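Local coordinates for protein post-proline cleaving enzyme (Rickettsia typhi, PDB 4HVT) that probably cleaves peptides on the carboxyl side of proline residues, as a serine-type oligopeptidase of the prolyl oligopeptidase family, at residues A[392-397]-A[422-427]; A[630-635]-A[661-666]; A[286-291]-A[323-328]. All coordinates share one frame; numbering follows the deposited sequence.

In the fold
Interaction 3 comes first along the chain. It joins the linker between two neighbouring blades of the N-terminal beta-propeller to strand 322-326 of the second of them, closing a loop made largely of strands. Interaction 1 closes a similar loop further on, where the linker into the last blade meets strand 422-426 of that blade; its centre lies about 32 Å from that of interaction 3. Interaction 2 belongs to the alpha/beta-hydrolase domain, on the opposite side of the chain's centre from interaction 1, and ties the loop before strand 640-646 to the helix after it. The three loops follow one another, with no nesting or crossing, and none of the contacts touches another.

Interaction 1. Residues A[392-397]-A[422-427]; sequences LPYQNA and TIYLWV
Tyr-394 and Thr-422 both use a first torsion that sets the reaching group beside its own backbone N: CG of Tyr-394 (chi1 -82°) and OG1 of Thr-422 (chi1 -64°) each lie anti to the carbonyl carbon. The phenol is thereby extended from the loop to the start of strand 422-426, where Thr-422 OG1 lies 2.8 Å from Tyr-394 OH, at hydrogen-bonding distance, though its proton has another acceptor within reach. The firm partner of the phenol oxygen is the carbonyl oxygen of Pro-420, to which it is hydrogen-bonded. Thr-422 OG1 approaches the Tyr-394 ring at its edge, in the ring plane. So does the hydroxyl of Tyr-424, whose OH lies 3.6 Å from Tyr-394 CE1 and 3.8 Å from Pro-393 CG. Pro-393, the centre of an inverse gamma turn, comes toward that hydroxyl from the opposite direction. On the strand itself, Thr-422 CG2 lies over one face of the Tyr-424 ring, offset toward its rim. Ile-414 of strand 410-415 touches Pro-393, Tyr-394 and Tyr-424 alike. The loop links the preceding propeller blade to the last one and leans on the third strand of the blade it enters. Polar contacts at Tyr-394 OH thus position the end of the phenol, while the Tyr-424 hydroxyl flanks its carbon edge by van der Waals contact.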
ATOM      1  N   LEU A 392       7.629  10.756  21.261  1.00 16.84           N
ATOM      2  CA  LEU A 392       6.270  10.672  20.723  1.00 16.90           C
ATOM      3  C   LEU A 392       5.234  10.578  21.863  1.00 19.02           C
ATOM      4  O   LEU A 392       5.212   9.581  22.526  1.00 20.30           O
ATOM      5  CB  LEU A 392       6.184   9.443  19.833  1.00 16.25           C
ATOM      6  CG  LEU A 392       7.175   9.453  18.649  1.00 15.63           C
ATOM      7  CD1 LEU A 392       6.971   8.285  17.724  1.00 15.87           C
ATOM      8  CD2 LEU A 392       7.152  10.750  17.854  1.00 15.51           C
ATOM      9  N   PRO A 393       4.377  11.584  22.039  1.00 20.02           N
ATOM     10  CA  PRO A 393       3.525  11.557  23.231  1.00 21.85           C
ATOM     11  C   PRO A 393       2.239  10.787  23.089  1.00 23.13           C
ATOM     12  O   PRO A 393       1.173  11.243  23.553  1.00 24.46           O
ATOM     13  CB  PRO A 393       3.231  13.044  23.459  1.00 22.04           C
ATOM     14  CG  PRO A 393       3.118  13.592  22.087  1.00 22.41           C
ATOM     15  CD  PRO A 393       4.139  12.809  21.254  1.00 20.84           C
ATOM     16  N   TYR A 394       2.332   9.598  22.494  1.00 21.52           N
ATOM     17  CA  TYR A 394       1.262   8.607  22.523  1.00 20.99           C
ATOM     18  C   TYR A 394       1.834   7.240  23.040  1.00 21.08           C
ATOM     19  O   TYR A 394       2.995   6.875  22.731  1.00 19.98           O
ATOM     20  CB  TYR A 394       0.744   8.421  21.089  1.00 19.70           C
ATOM     21  CG  TYR A 394      -0.275   9.391  20.489  1.00 18.85           C
ATOM     22  CD1 TYR A 394       0.032  10.730  20.251  1.00 19.35           C
ATOM     23  CD2 TYR A 394      -1.496   8.915  20.009  1.00 19.46           C
ATOM     24  CE1 TYR A 394      -0.892  11.593  19.641  1.00 18.89           C
ATOM     25  CE2 TYR A 394      -2.438   9.775  19.429  1.00 18.87           C
ATOM     26  CZ  TYR A 394      -2.119  11.106  19.226  1.00 18.94           C
ATOM     27  OH  TYR A 394      -3.052  11.951  18.620  1.00 18.54           O
ATOM     28  N   GLN A 395       1.054   6.467  23.797  1.00 21.56           N
ATOM     29  CA  GLN A 395       1.378   5.043  24.000  1.00 22.36           C
ATOM     30  C   GLN A 395       1.157   4.262  22.703  1.00 19.12           C
ATOM     31  O   GLN A 395       0.262   4.589  21.935  1.00 18.18           O
ATOM     32  CB  GLN A 395       0.501   4.399  25.087  1.00 26.44           C
ATOM     33  CG  GLN A 395       0.745   4.953  26.485  1.00 31.53           C
ATOM     34  CD  GLN A 395       2.095   4.534  27.050  1.00 35.36           C
ATOM     35  OE1 GLN A 395       2.901   5.375  27.470  1.00 42.60           O
ATOM     36  NE2 GLN A 395       2.359   3.229  27.038  1.00 38.55           N
ATOM     37  N   ASN A 396       1.943   3.219  22.461  1.00 17.13           N
ATOM     38  CA  ASN A 396       1.789   2.453  21.212  1.00 15.70           C
ATOM     39  C   ASN A 396       1.749   3.360  19.955  1.00 14.01           C
ATOM     40  O   ASN A 396       1.033   3.133  18.983  1.00 12.60           O
ATOM     41  CB  ASN A 396       0.564   1.549  21.299  1.00 16.10           C
ATOM     42  CG  ASN A 396       0.861   0.237  22.024  1.00 17.03           C
ATOM     43  OD1 ASN A 396       0.426   0.044  23.136  1.00 18.78           O
ATOM     44  ND2 ASN A 396       1.650  -0.639  21.403  1.00 17.55           N
ATOM     45  N   ALA A 397       2.627   4.335  19.960  1.00 13.13           N
ATOM     46  CA  ALA A 397       2.671   5.362  18.924  1.00 12.29           C
ATOM     47  C   ALA A 397       2.922   4.793  17.521  1.00 11.70           C
ATOM     48  O   ALA A 397       3.657   3.820  17.349  1.00 11.15           O
ATOM     49  CB  ALA A 397       3.756   6.365  19.243  1.00 12.57           C
ATOM     50  N   THR A 422      -3.094  13.184  15.631  1.00 12.19           N
ATOM     51  CA  THR A 422      -2.833  14.615  15.756  1.00 12.29           C
ATOM     52  C   THR A 422      -1.828  14.994  14.682  1.00 11.64           C
ATOM     53  O   THR A 422      -0.879  14.228  14.394  1.00 11.17           O
ATOM     54  CB  THR A 422      -2.265  14.972  17.128  1.00 12.63           C
ATOM     55  OG1 THR A 422      -3.229  14.699  18.155  1.00 13.28           O
ATOM     56  CG2 THR A 422      -1.895  16.482  17.236  1.00 12.99           C
ATOM     57  N   ILE A 423      -2.030  16.162  14.067  1.00 11.49           N
ATOM     58  CA  ILE A 423      -1.047  16.679  13.058  1.00 11.01           C
ATOM     59  C   ILE A 423      -0.237  17.763  13.735  1.00 11.20           C
ATOM     60  O   ILE A 423      -0.795  18.677  14.397  1.00 11.40           O
ATOM     61  CB  ILE A 423      -1.714  17.292  11.826  1.00 11.06           C
ATOM     62  CG1 ILE A 423      -2.776  16.335  11.244  1.00 11.16           C
ATOM     63  CG2 ILE A 423      -0.655  17.665  10.757  1.00 10.72           C
ATOM     64  CD1 ILE A 423      -3.465  16.859   9.996  1.00 11.37           C
ATOM     65  N   TYR A 424       1.089  17.644  13.617  1.00 10.94           N
ATOM     66  CA  TYR A 424       2.019  18.572  14.166  1.00 11.34           C
ATOM     67  C   TYR A 424       2.840  19.247  13.086  1.00 11.47           C
ATOM     68  O   TYR A 424       3.143  18.605  12.083  1.00 10.92           O
ATOM     69  CB  TYR A 424       2.968  17.888  15.131  1.00 11.43           C
ATOM     70  CG  TYR A 424       2.372  17.063  16.205  1.00 11.60           C
ATOM     71  CD1 TYR A 424       1.899  15.780  15.954  1.00 11.54           C
ATOM     72  CD2 TYR A 424       2.307  17.536  17.526  1.00 12.24           C
ATOM     73  CE1 TYR A 424       1.387  15.010  16.982  1.00 11.92           C
ATOM     74  CE2 TYR A 424       1.796  16.774  18.513  1.00 12.54           C
ATOM     75  CZ  TYR A 424       1.303  15.528  18.246  1.00 12.29           C
ATOM     76  OH  TYR A 424       0.769  14.745  19.288  1.00 13.21           O
ATOM     77  N   LEU A 425       3.153  20.533  13.280  1.00 12.18           N
ATOM     78  CA  LEU A 425       4.036  21.254  12.428  1.00 12.65           C
ATOM     79  C   LEU A 425       5.429  21.154  13.015  1.00 12.87           C
ATOM     80  O   LEU A 425       5.671  21.502  14.169  1.00 13.17           O
ATOM     81  CB  LEU A 425       3.651  22.707  12.341  1.00 13.45           C
ATOM     82  CG  LEU A 425       4.490  23.636  11.458  1.00 13.79           C
ATOM     83  CD1 LEU A 425       4.352  23.249   9.976  1.00 13.47           C
ATOM     84  CD2 LEU A 425       4.041  25.074  11.686  1.00 14.60           C
ATOM     85  N   TRP A 426       6.370  20.696  12.207  1.00 12.35           N
ATOM     86  CA  TRP A 426       7.775  20.796  12.574  1.00 12.85           C
ATOM     87  C   TRP A 426       8.258  22.164  12.159  1.00 13.76           C
ATOM     88  O   TRP A 426       8.297  22.483  10.986  1.00 13.18           O
ATOM     89  CB  TRP A 426       8.573  19.694  11.849  1.00 12.42           C
ATOM     90  CG  TRP A 426      10.070  19.698  12.088  1.00 12.48           C
ATOM     91  CD1 TRP A 426      11.026  20.182  11.208  1.00 12.88           C
ATOM     92  CD2 TRP A 426      10.794  19.166  13.208  1.00 12.66           C
ATOM     93  NE1 TRP A 426      12.293  19.972  11.724  1.00 12.95           N
ATOM     94  CE2 TRP A 426      12.187  19.381  12.950  1.00 13.21           C
ATOM     95  CE3 TRP A 426      10.418  18.565  14.417  1.00 13.12           C
ATOM     96  CZ2 TRP A 426      13.190  18.941  13.827  1.00 13.40           C
ATOM     97  CZ3 TRP A 426      11.399  18.151  15.292  1.00 13.68           C
ATOM     98  CH2 TRP A 426      12.791  18.345  14.990  1.00 13.78           C
ATOM     99  N   VAL A 427       8.662  22.949  13.141  1.00 15.23           N
ATOM    100  CA  VAL A 427       9.036  24.339  12.928  1.00 17.89           C
ATOM    101  C   VAL A 427      10.539  24.467  12.808  1.00 19.45           C
ATOM    102  O   VAL A 427      11.316  23.529  13.070  1.00 18.57           O
ATOM    103  CB  VAL A 427       8.451  25.285  13.997  1.00 19.04           C
ATOM    104  CG1 VAL A 427       6.936  25.236  13.897  1.00 19.66           C
ATOM    105  CG2 VAL A 427       8.912  24.895  15.367  1.00 19.65           C
TER

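Interaction 2. Residues A[630-635]-A[661-666]; sequences ENLSLT and EYVLAQ
At the start of the loop that carries Leu-632 to Val-663 and Leu-664, Asn-631 ND2 is gripped by two carbonyl oxygens, those of Lys-624 and Ala-627, which tie the loop back to the C-terminal end of helix 617-626. Two residues on, the backbone N of Ser-633 is hydrogen-bonded to Tyr-638 OH. Between these two fixed points Leu-632 turns its forked end to the helix. Its CD1 branch meets Val-663 CG1 at 3.7 Å, and CD2 meets Leu-664 CD2 at 4.1 Å. Val-663 presents that methyl by holding CG1 anti to its backbone N (chi1 -174°). Its side chain meets that of Leu-632 at a slant, whereas the Leu-664 side chain runs at about a right angle to it. Helix 655-664 is the connection of a beta-alpha-beta crossover in the alpha/beta-hydrolase domain, linking the parallel neighbours 640-646 and 672-677; the loop of Leu-632 leads into the first of these strands. Leu-664 also rests on Val-641 and Thr-672, one from each strand, and Tyr-638 touches both leucines.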
ATOM      1  N   GLU A 630      -7.239 -26.610  -4.077  1.00 20.90           N
ATOM      2  CA  GLU A 630      -6.774 -28.006  -3.980  1.00 23.04           C
ATOM      3  C   GLU A 630      -7.180 -28.703  -2.671  1.00 23.38           C
ATOM      4  O   GLU A 630      -6.909 -29.902  -2.482  1.00 24.45           O
ATOM      5  CB  GLU A 630      -5.263 -28.090  -4.083  1.00 23.78           C
ATOM      6  CG  GLU A 630      -4.712 -27.681  -5.433  1.00 25.68           C
ATOM      7  CD  GLU A 630      -5.100 -28.644  -6.557  1.00 27.16           C
ATOM      8  OE1 GLU A 630      -4.725 -29.847  -6.501  1.00 32.38           O
ATOM      9  OE2 GLU A 630      -5.797 -28.214  -7.499  1.00 27.30           O
ATOM     10  N   ASN A 631      -7.855 -27.999  -1.775  1.00 22.35           N
ATOM     11  CA  ASN A 631      -8.113 -28.537  -0.435  1.00 23.86           C
ATOM     12  C   ASN A 631      -9.545 -28.181  -0.051  1.00 23.93           C
ATOM     13  O   ASN A 631      -9.818 -27.786   1.046  1.00 25.60           O
ATOM     14  CB  ASN A 631      -7.091 -28.029   0.594  1.00 23.26           C
ATOM     15  CG  ASN A 631      -5.697 -28.601   0.343  1.00 23.43           C
ATOM     16  OD1 ASN A 631      -5.394 -29.742   0.749  1.00 24.63           O
ATOM     17  ND2 ASN A 631      -4.890 -27.870  -0.410  1.00 22.12           N
ATOM     18  N   LEU A 632     -10.454 -28.323  -0.999  1.00 25.45           N
ATOM     19  CA  LEU A 632     -11.880 -28.085  -0.761  1.00 26.64           C
ATOM     20  C   LEU A 632     -12.695 -29.375  -0.872  1.00 27.20           C
ATOM     21  O   LEU A 632     -12.581 -30.113  -1.822  1.00 26.50           O
ATOM     22  CB  LEU A 632     -12.445 -27.140  -1.790  1.00 27.26           C
ATOM     23  CG  LEU A 632     -12.369 -25.638  -1.661  1.00 26.68           C
ATOM     24  CD1 LEU A 632     -12.963 -25.054  -2.924  1.00 26.73           C
ATOM     25  CD2 LEU A 632     -13.077 -25.058  -0.481  1.00 27.35           C
ATOM     26  N   SER A 633     -13.608 -29.589   0.058  1.00 28.39           N
ATOM     27  CA  SER A 633     -14.452 -30.788   0.011  1.00 30.35           C
ATOM     28  C   SER A 633     -15.898 -30.355  -0.088  1.00 31.20           C
ATOM     29  O   SER A 633     -16.323 -29.507   0.689  1.00 30.31           O
ATOM     30  CB  SER A 633     -14.223 -31.603   1.293  1.00 31.90           C
ATOM     31  OG  SER A 633     -15.188 -32.620   1.465  1.00 33.56           O
ATOM     32  N   LEU A 634     -16.662 -30.950  -1.003  1.00 30.01           N
ATOM     33  CA  LEU A 634     -18.113 -30.632  -1.139  1.00 30.63           C
ATOM     34  C   LEU A 634     -18.966 -30.824   0.114  1.00 30.42           C
ATOM     35  O   LEU A 634     -19.974 -30.142   0.286  1.00 31.21           O
ATOM     36  CB  LEU A 634     -18.754 -31.458  -2.262  1.00 30.64           C
ATOM     37  N   THR A 635     -18.598 -31.782   0.958  1.00 30.59           N
ATOM     38  CA  THR A 635     -19.421 -32.171   2.101  1.00 31.27           C
ATOM     39  C   THR A 635     -18.981 -31.523   3.396  1.00 30.53           C
ATOM     40  O   THR A 635     -19.461 -31.847   4.470  1.00 31.16           O
ATOM     41  CB  THR A 635     -19.406 -33.691   2.264  1.00 33.12           C
ATOM     42  OG1 THR A 635     -18.102 -34.097   2.679  1.00 33.32           O
ATOM     43  CG2 THR A 635     -19.785 -34.408   0.939  1.00 34.52           C
ATOM     44  N   GLU A 661     -15.610 -18.363  -5.806  1.00 19.15           N
ATOM     45  CA  GLU A 661     -17.097 -18.297  -5.771  1.00 19.91           C
ATOM     46  C   GLU A 661     -17.702 -19.454  -6.584  1.00 21.38           C
ATOM     47  O   GLU A 661     -18.644 -20.120  -6.162  1.00 21.91           O
ATOM     48  CB  GLU A 661     -17.569 -16.979  -6.352  1.00 19.87           C
ATOM     49  CG  GLU A 661     -19.053 -16.787  -6.623  1.00 20.77           C
ATOM     50  CD  GLU A 661     -19.935 -16.904  -5.377  1.00 21.38           C
ATOM     51  OE1 GLU A 661     -19.466 -17.131  -4.224  1.00 21.28           O
ATOM     52  OE2 GLU A 661     -21.176 -16.834  -5.565  1.00 22.59           O
ATOM     53  N   TYR A 662     -17.174 -19.660  -7.780  1.00 22.24           N
ATOM     54  CA  TYR A 662     -17.752 -20.680  -8.661  1.00 23.90           C
ATOM     55  C   TYR A 662     -17.695 -22.062  -8.028  1.00 24.55           C
ATOM     56  O   TYR A 662     -18.700 -22.800  -8.053  1.00 25.23           O
ATOM     57  CB  TYR A 662     -17.070 -20.660 -10.023  1.00 24.26           C
ATOM     58  CG  TYR A 662     -17.708 -21.641 -11.022  1.00 26.37           C
ATOM     59  CD1 TYR A 662     -17.333 -22.960 -11.057  1.00 27.51           C
ATOM     60  CD2 TYR A 662     -18.622 -21.181 -11.932  1.00 27.80           C
ATOM     61  CE1 TYR A 662     -17.907 -23.835 -11.977  1.00 30.43           C
ATOM     62  CE2 TYR A 662     -19.217 -22.018 -12.832  1.00 30.02           C
ATOM     63  CZ  TYR A 662     -18.852 -23.334 -12.858  1.00 31.31           C
ATOM     64  OH  TYR A 662     -19.454 -24.117 -13.780  1.00 34.51           O
ATOM     65  N   VAL A 663     -16.549 -22.416  -7.451  1.00 24.42           N
ATOM     66  CA  VAL A 663     -16.398 -23.718  -6.817  1.00 25.78           C
ATOM     67  C   VAL A 663     -17.173 -23.813  -5.502  1.00 25.64           C
ATOM     68  O   VAL A 663     -17.860 -24.805  -5.259  1.00 26.41           O
ATOM     69  CB  VAL A 663     -14.921 -24.116  -6.622  1.00 25.63           C
ATOM     70  CG1 VAL A 663     -14.837 -25.547  -6.084  1.00 27.18           C
ATOM     71  CG2 VAL A 663     -14.210 -24.014  -7.950  1.00 25.30           C
ATOM     72  N   LEU A 664     -17.096 -22.776  -4.655  1.00 24.58           N
ATOM     73  CA  LEU A 664     -17.752 -22.837  -3.361  1.00 26.67           C
ATOM     74  C   LEU A 664     -19.255 -22.821  -3.521  1.00 29.54           C
ATOM     75  O   LEU A 664     -19.985 -23.488  -2.756  1.00 29.78           O
ATOM     76  CB  LEU A 664     -17.311 -21.663  -2.472  1.00 26.26           C
ATOM     77  CG  LEU A 664     -16.215 -21.947  -1.461  1.00 25.61           C
ATOM     78  CD1 LEU A 664     -15.940 -20.648  -0.696  1.00 24.51           C
ATOM     79  CD2 LEU A 664     -16.638 -23.012  -0.467  1.00 26.22           C
ATOM     80  N   ALA A 665     -19.740 -22.045  -4.485  1.00 31.82           N
ATOM     81  CA  ALA A 665     -21.192 -22.038  -4.787  1.00 35.55           C
ATOM     82  C   ALA A 665     -21.756 -23.432  -4.827  1.00 37.56           C
ATOM     83  O   ALA A 665     -22.942 -23.634  -4.491  1.00 41.14           O
ATOM     84  CB  ALA A 665     -21.471 -21.367  -6.129  1.00 36.83           C
ATOM     85  N   GLN A 666     -20.949 -24.403  -5.255  1.00 36.20           N
ATOM     86  CA  GLN A 666     -21.395 -25.782  -5.404  1.00 36.59           C
ATOM     87  C   GLN A 666     -21.363 -26.652  -4.153  1.00 34.17           C
ATOM     88  O   GLN A 666     -21.664 -27.835  -4.229  1.00 34.87           O
ATOM     89  CB  GLN A 666     -20.583 -26.469  -6.499  1.00 39.39           C
ATOM     90  CG  GLN A 666     -20.680 -25.700  -7.791  1.00 42.31           C
ATOM     91  CD  GLN A 666     -19.946 -26.356  -8.913  1.00 46.63           C
ATOM     92  OE1 GLN A 666     -18.717 -26.468  -8.884  1.00 51.89           O
ATOM     93  NE2 GLN A 666     -20.683 -26.752  -9.944  1.00 49.22           N
TER

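Interaction 3. Residues A[286-291]-A[323-328]; sequences INMPSD and VALHFT
Met-288 lays the end of its thioether along the fork of Leu-325: SD is 4.2 Å from Leu-325 CD1, and CE is equally far from Leu-325 CD2. The two side chains run antiparallel past one another, each offering two atoms to the other. Beyond them, Met-288 CE reaches Val-323 CG2 at a looser 4.5 Å, so that the methyl touches both residues that strand 322-326 turns to this side. Bends at chi2 (-69°) and chi3 (-76°) fold the methionine chain and bring sulfur and methyl together against the leucine, instead of a single extended tip. In the next shell, Trp-304 of strand 301-305 touches Met-288, Val-323 and Leu-325, and Trp-310 packs on Met-288 and Pro-289. The backbone of Asn-287 is hydrogen-bonded to that of Leu-330, and its carbonyl oxygen to Lys-337 NZ; these bonds fix the loop just before the methionine. The loop runs from the outermost strand of one propeller blade to the innermost of the next, and Met-288 packs against the third strand of the latter. No hydrogen bond joins the two segments, so their direct attraction rests on van der Waals contact and the burial of apolar groups, with polar bonding left to backbone and side-chain groups around it.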
ATOM      1  N   ILE A 286      25.326   0.976 -10.554  1.00 11.52           N
ATOM      2  CA  ILE A 286      25.549   1.091  -9.111  1.00 11.42           C
ATOM      3  C   ILE A 286      26.032  -0.263  -8.557  1.00 11.95           C
ATOM      4  O   ILE A 286      25.471  -1.324  -8.885  1.00 11.81           O
ATOM      5  CB  ILE A 286      24.250   1.553  -8.402  1.00 10.79           C
ATOM      6  CG1 ILE A 286      24.023   3.015  -8.693  1.00 10.56           C
ATOM      7  CG2 ILE A 286      24.311   1.283  -6.907  1.00 10.89           C
ATOM      8  CD1 ILE A 286      22.656   3.478  -8.334  1.00 10.03           C
ATOM      9  N   ASN A 287      27.115  -0.188  -7.778  1.00 12.64           N
ATOM     10  CA  ASN A 287      27.695  -1.314  -7.091  1.00 13.68           C
ATOM     11  C   ASN A 287      27.239  -1.278  -5.619  1.00 12.86           C
ATOM     12  O   ASN A 287      27.845  -0.580  -4.767  1.00 12.58           O
ATOM     13  CB  ASN A 287      29.231  -1.258  -7.202  1.00 16.17           C
ATOM     14  CG  ASN A 287      29.894  -2.545  -6.704  1.00 19.20           C
ATOM     15  OD1 ASN A 287      29.243  -3.370  -6.085  1.00 20.63           O
ATOM     16  ND2 ASN A 287      31.175  -2.742  -7.042  1.00 22.99           N
ATOM     17  N   MET A 288      26.100  -1.946  -5.391  1.00 11.92           N
ATOM     18  CA  MET A 288      25.563  -2.176  -4.049  1.00 11.82           C
ATOM     19  C   MET A 288      24.977  -3.580  -4.024  1.00 11.74           C
ATOM     20  O   MET A 288      24.762  -4.207  -5.097  1.00 11.81           O
ATOM     21  CB  MET A 288      24.443  -1.156  -3.681  1.00 11.60           C
ATOM     22  CG  MET A 288      24.907   0.304  -3.529  1.00 11.64           C
ATOM     23  SD  MET A 288      25.961   0.548  -2.078  1.00 12.09           S
ATOM     24  CE  MET A 288      24.646   0.517  -0.843  1.00 11.77           C
ATOM     25  N   PRO A 289      24.778  -4.132  -2.829  1.00 11.71           N
ATOM     26  CA  PRO A 289      24.112  -5.444  -2.786  1.00 11.54           C
ATOM     27  C   PRO A 289      22.820  -5.449  -3.610  1.00 11.22           C
ATOM     28  O   PRO A 289      22.052  -4.504  -3.571  1.00 11.40           O
ATOM     29  CB  PRO A 289      23.869  -5.661  -1.271  1.00 11.55           C
ATOM     30  CG  PRO A 289      24.934  -4.868  -0.595  1.00 11.89           C
ATOM     31  CD  PRO A 289      25.034  -3.611  -1.473  1.00 11.73           C
ATOM     32  N   SER A 290      22.558  -6.528  -4.352  1.00 11.30           N
ATOM     33  CA  SER A 290      21.458  -6.537  -5.283  1.00 11.06           C
ATOM     34  C   SER A 290      20.076  -6.409  -4.650  1.00 10.37           C
ATOM     35  O   SER A 290      19.163  -5.941  -5.310  1.00 10.18           O
ATOM     36  CB  SER A 290      21.497  -7.808  -6.138  1.00 11.41           C
ATOM     37  OG  SER A 290      21.340  -8.976  -5.357  1.00 12.37           O
ATOM     38  N   ASP A 291      19.949  -6.738  -3.353  1.00 10.19           N
ATOM     39  CA  ASP A 291      18.675  -6.615  -2.634  1.00  9.93           C
ATOM     40  C   ASP A 291      18.676  -5.456  -1.656  1.00  9.26           C
ATOM     41  O   ASP A 291      17.735  -5.317  -0.880  1.00  9.49           O
ATOM     42  CB  ASP A 291      18.237  -7.917  -1.957  1.00 10.39           C
ATOM     43  CG  ASP A 291      19.309  -8.524  -1.040  1.00 11.01           C
ATOM     44  OD1 ASP A 291      20.455  -8.025  -0.917  1.00 11.23           O
ATOM     45  OD2 ASP A 291      18.950  -9.531  -0.374  1.00 11.62           O
ATOM     46  N   VAL A 323      22.584   2.009   5.939  1.00  9.50           N
ATOM     47  CA  VAL A 323      23.871   2.656   5.737  1.00  9.70           C
ATOM     48  C   VAL A 323      23.713   3.957   4.914  1.00  9.50           C
ATOM     49  O   VAL A 323      22.652   4.183   4.276  1.00  8.97           O
ATOM     50  CB  VAL A 323      24.842   1.728   4.956  1.00  9.91           C
ATOM     51  CG1 VAL A 323      25.046   0.374   5.655  1.00 10.27           C
ATOM     52  CG2 VAL A 323      24.327   1.513   3.526  1.00  9.55           C
ATOM     53  N   ALA A 324      24.720   4.833   5.016  1.00  9.88           N
ATOM     54  CA  ALA A 324      24.759   6.025   4.264  1.00  9.78           C
ATOM     55  C   ALA A 324      26.098   6.101   3.602  1.00 10.14           C
ATOM     56  O   ALA A 324      27.107   5.604   4.134  1.00 10.75           O
ATOM     57  CB  ALA A 324      24.609   7.214   5.173  1.00 10.00           C
ATOM     58  N   LEU A 325      26.088   6.726   2.438  1.00 10.08           N
ATOM     59  CA  LEU A 325      27.336   6.962   1.687  1.00 10.62           C
ATOM     60  C   LEU A 325      27.159   8.140   0.747  1.00 10.24           C
ATOM     61  O   LEU A 325      26.082   8.493   0.282  1.00  9.35           O
ATOM     62  CB  LEU A 325      27.821   5.754   0.887  1.00 10.90           C
ATOM     63  CG  LEU A 325      26.981   5.126  -0.225  1.00 10.92           C
ATOM     64  CD1 LEU A 325      27.770   4.181  -1.113  1.00 11.57           C
ATOM     65  CD2 LEU A 325      25.695   4.405   0.295  1.00 10.64           C
ATOM     66  N   HIS A 326      28.262   8.732   0.408  1.00 10.84           N
ATOM     67  CA  HIS A 326      28.252   9.749  -0.652  1.00 11.00           C
ATOM     68  C   HIS A 326      27.842   9.148  -1.985  1.00 10.71           C
ATOM     69  O   HIS A 326      28.223   7.995  -2.309  1.00 10.56           O
ATOM     70  CB  HIS A 326      29.631  10.387  -0.827  1.00 11.86           C
ATOM     71  CG  HIS A 326      29.590  11.669  -1.600  1.00 12.21           C
ATOM     72  ND1 HIS A 326      29.913  11.773  -2.939  1.00 12.66           N
ATOM     73  CD2 HIS A 326      29.338  12.935  -1.181  1.00 12.57           C
ATOM     74  CE1 HIS A 326      29.780  13.026  -3.328  1.00 12.76           C
ATOM     75  NE2 HIS A 326      29.413  13.755  -2.278  1.00 12.63           N
ATOM     76  N   PHE A 327      27.056   9.875  -2.794  1.00 10.60           N
ATOM     77  CA  PHE A 327      26.493   9.226  -4.027  1.00 10.47           C
ATOM     78  C   PHE A 327      27.582   8.747  -4.989  1.00 11.08           C
ATOM     79  O   PHE A 327      27.393   7.745  -5.622  1.00 10.88           O
ATOM     80  CB  PHE A 327      25.486  10.120  -4.781  1.00 10.49           C
ATOM     81  CG  PHE A 327      26.151  11.213  -5.605  1.00 11.12           C
ATOM     82  CD1 PHE A 327      26.494  12.438  -5.055  1.00 11.52           C
ATOM     83  CD2 PHE A 327      26.403  11.004  -6.932  1.00 11.35           C
ATOM     84  CE1 PHE A 327      27.130  13.426  -5.781  1.00 12.30           C
ATOM     85  CE2 PHE A 327      27.026  11.983  -7.686  1.00 11.89           C
ATOM     86  CZ  PHE A 327      27.397  13.176  -7.133  1.00 12.25           C
ATOM     87  N   THR A 328      28.732   9.400  -4.994  1.00 11.73           N
ATOM     88  CA  THR A 328      29.847   9.020  -5.898  1.00 12.53           C
ATOM     89  C   THR A 328      30.382   7.631  -5.532  1.00 12.62           C
ATOM     90  O   THR A 328      30.835   6.906  -6.415  1.00 13.45           O
ATOM     91  CB  THR A 328      31.006  10.007  -5.912  1.00 13.43           C
ATOM     92  OG1 THR A 328      31.550  10.139  -4.590  1.00 13.91           O
ATOM     93  CG2 THR A 328      30.501  11.328  -6.456  1.00 13.57           C
TER